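Azi13 (Streptomyces sahachiroi, PDB 5HMB) probably acts as a hot-dog-fold thioesterase of the PaaI family in azinomycin biosynthesis, hydrolysing aromatic polyketide (naphthoate) thioesters. Local coordinates at residues 63-68 with 107-111. Sequence-based numbering, arbitrary orientation.
With SO4 (sulfate ion), chain C.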
loop_
_atom_site.group_PDB
_atom_site.type_symbol
_atom_site.label_atom_id
_atom_site.label_comp_id
_atom_site.label_asym_id
_atom_site.label_seq_id
_atom_site.Cartn_x
_atom_site.Cartn_y
_atom_site.Cartn_z
ATOM N N ALA A 63 -0.462 -7.112 -19.079
ATOM C CA ALA A 63 -1.837 -6.755 -19.398
ATOM C C ALA A 63 -1.958 -5.269 -19.709
ATOM O O ALA A 63 -2.642 -4.887 -20.668
ATOM C CB ALA A 63 -2.770 -7.139 -18.258
ATOM N N ALA A 64 -1.305 -4.421 -18.907
ATOM C CA ALA A 64 -1.382 -2.975 -19.112
ATOM C C ALA A 64 -0.832 -2.582 -20.477
ATOM O O ALA A 64 -1.408 -1.738 -21.169
ATOM C CB ALA A 64 -0.607 -2.242 -18.020
ATOM N N ASP A 65 0.308 -3.165 -20.849
ATOM C CA ASP A 65 0.920 -2.921 -22.148
ATOM C C ASP A 65 -0.031 -3.309 -23.271
ATOM O O ASP A 65 -0.264 -2.533 -24.205
ATOM C CB ASP A 65 2.218 -3.716 -22.238
ATOM C CG ASP A 65 3.263 -3.025 -23.061
ATOM O OD1 ASP A 65 3.430 -1.794 -22.904
ATOM O OD2 ASP A 65 3.919 -3.717 -23.865
ATOM N N ARG A 66 -0.611 -4.508 -23.175
ATOM C CA ARG A 66 -1.543 -4.990 -24.187
ATOM C C ARG A 66 -2.802 -4.132 -24.260
ATOM O O ARG A 66 -3.396 -3.994 -25.337
ATOM C CB ARG A 66 -1.889 -6.458 -23.904
ATOM C CG ARG A 66 -2.858 -7.110 -24.892
ATOM C CD ARG A 66 -2.309 -7.150 -26.326
ATOM N NE ARG A 66 -3.277 -7.740 -27.252
ATOM C CZ ARG A 66 -4.225 -7.054 -27.891
ATOM N NH1 ARG A 66 -4.337 -5.743 -27.718
ATOM N NH2 ARG A 66 -5.065 -7.680 -28.705
ATOM N N TRP A 67 -3.217 -3.524 -23.145
ATOM C CA TRP A 67 -4.377 -2.634 -23.202
ATOM C C TRP A 67 -4.035 -1.279 -23.818
ATOM O O TRP A 67 -4.868 -0.676 -24.507
ATOM C CB TRP A 67 -4.967 -2.432 -21.803
ATOM C CG TRP A 67 -6.156 -1.495 -21.804
ATOM C CD1 TRP A 67 -7.465 -1.828 -22.041
ATOM C CD2 TRP A 67 -6.137 -0.074 -21.584
ATOM N NE1 TRP A 67 -8.256 -0.698 -21.976
ATOM C CE2 TRP A 67 -7.465 0.386 -21.697
ATOM C CE3 TRP A 67 -5.130 0.846 -21.297
ATOM C CZ2 TRP A 67 -7.809 1.723 -21.521
ATOM C CZ3 TRP A 67 -5.471 2.164 -21.125
ATOM C CH2 TRP A 67 -6.799 2.596 -21.251
ATOM N N LEU A 68 -2.841 -0.753 -23.539
ATOM C CA LEU A 68 -2.469 0.530 -24.117
ATOM C C LEU A 68 -2.153 0.384 -25.602
ATOM O O LEU A 68 -2.430 1.300 -26.384
ATOM C CB LEU A 68 -1.287 1.134 -23.354
ATOM C CG LEU A 68 -1.008 2.627 -23.564
ATOM C CD1 LEU A 68 -2.217 3.480 -23.159
ATOM C CD2 LEU A 68 0.241 3.071 -22.806
ATOM N N GLN A 107 -3.273 6.867 -16.037
ATOM C CA GLN A 107 -2.967 5.819 -15.060
ATOM C C GLN A 107 -3.679 4.519 -15.398
ATOM O O GLN A 107 -4.774 4.527 -15.968
ATOM C CB GLN A 107 -3.404 6.219 -13.648
ATOM C CG GLN A 107 -2.755 7.459 -13.097
ATOM C CD GLN A 107 -1.352 7.201 -12.607
ATOM O OE1 GLN A 107 -1.141 6.956 -11.420
ATOM N NE2 GLN A 107 -0.377 7.255 -13.516
ATOM N N GLN A 108 -3.060 3.395 -15.004
ATOM C CA GLN A 108 -3.728 2.105 -14.914
ATOM C C GLN A 108 -3.449 1.481 -13.548
ATOM O O GLN A 108 -2.345 1.620 -13.008
ATOM C CB GLN A 108 -3.263 1.118 -15.988
ATOM C CG GLN A 108 -3.436 1.582 -17.431
ATOM C CD GLN A 108 -3.157 0.460 -18.410
ATOM O OE1 GLN A 108 -3.727 -0.631 -18.302
ATOM N NE2 GLN A 108 -2.256 0.709 -19.357
ATOM N N VAL A 109 -4.444 0.778 -13.001
ATOM C CA VAL A 109 -4.271 -0.073 -11.829
ATOM C C VAL A 109 -4.801 -1.463 -12.159
ATOM O O VAL A 109 -5.921 -1.598 -12.661
ATOM C CB VAL A 109 -4.988 0.493 -10.591
ATOM C CG1 VAL A 109 -4.838 -0.478 -9.421
ATOM C CG2 VAL A 109 -4.429 1.843 -10.231
ATOM N N TRP A 110 -4.002 -2.488 -11.867
ATOM C CA TRP A 110 -4.373 -3.879 -12.067
ATOM C C TRP A 110 -4.235 -4.633 -10.750
ATOM O O TRP A 110 -3.419 -4.274 -9.902
ATOM C CB TRP A 110 -3.497 -4.548 -13.133
ATOM C CG TRP A 110 -3.790 -4.037 -14.492
ATOM C CD1 TRP A 110 -3.467 -2.806 -14.998
ATOM C CD2 TRP A 110 -4.502 -4.728 -15.525
ATOM N NE1 TRP A 110 -3.928 -2.697 -16.295
ATOM C CE2 TRP A 110 -4.568 -3.862 -16.638
ATOM C CE3 TRP A 110 -5.089 -5.997 -15.618
ATOM C CZ2 TRP A 110 -5.201 -4.226 -17.834
ATOM C CZ3 TRP A 110 -5.714 -6.357 -16.804
ATOM C CH2 TRP A 110 -5.766 -5.474 -17.894
ATOM N N SER A 111 -5.040 -5.683 -10.592
ATOM C CA SER A 111 -5.017 -6.556 -9.423
ATOM C C SER A 111 -4.612 -7.953 -9.868
ATOM O O SER A 111 -5.223 -8.521 -10.778
ATOM C CB SER A 111 -6.389 -6.586 -8.741
ATOM O OG SER A 111 -6.431 -7.554 -7.715
HETATM S S SO4 C . -6.641 8.736 -15.406
HETATM O O1 SO4 C . -8.026 8.628 -15.874
HETATM O O2 SO4 C . -5.859 9.627 -16.268
HETATM O O3 SO4 C . -6.646 9.251 -14.043
HETATM O O4 SO4 C . -6.010 7.419 -15.447
#
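A polar side chain can be buried at a helix–sheet interface if its hydrogen-bonding groups are met there, and Gln108 illustrates how. Pointing from strand 107-111 toward helix 63-68, Gln108 donates from its NE2 to the backbone O of Ala64 (3.2 Å, nearly linear), an oxygen that also accepts the helical bond from Leu68 N, 2.9 Å away. Asn131 on the adjacent strand takes a further bond from NE2, while Gln108 OE1 accepts from Trp110 NE1 at 2.9 Å. The setting is the hot-dog fold of the PaaI thioesterases, in which a curved antiparallel sheet wraps a long central helix; here the C-terminal end of helix 49-68 meets strand 107-115, the axes of segments 63-68 and 107-111 making an angle of 136° between their N-to-C directions. Two residues along the strand, on the same side, Trp110 offers its indole to the helix. Ala63 CB sits over one face in a CH-pi contact, 3.5 Å from the centroid of the six-membered ring of Trp110, and Trp67 CB approaches the ring edge, 4.4 Å from Trp110 CZ2.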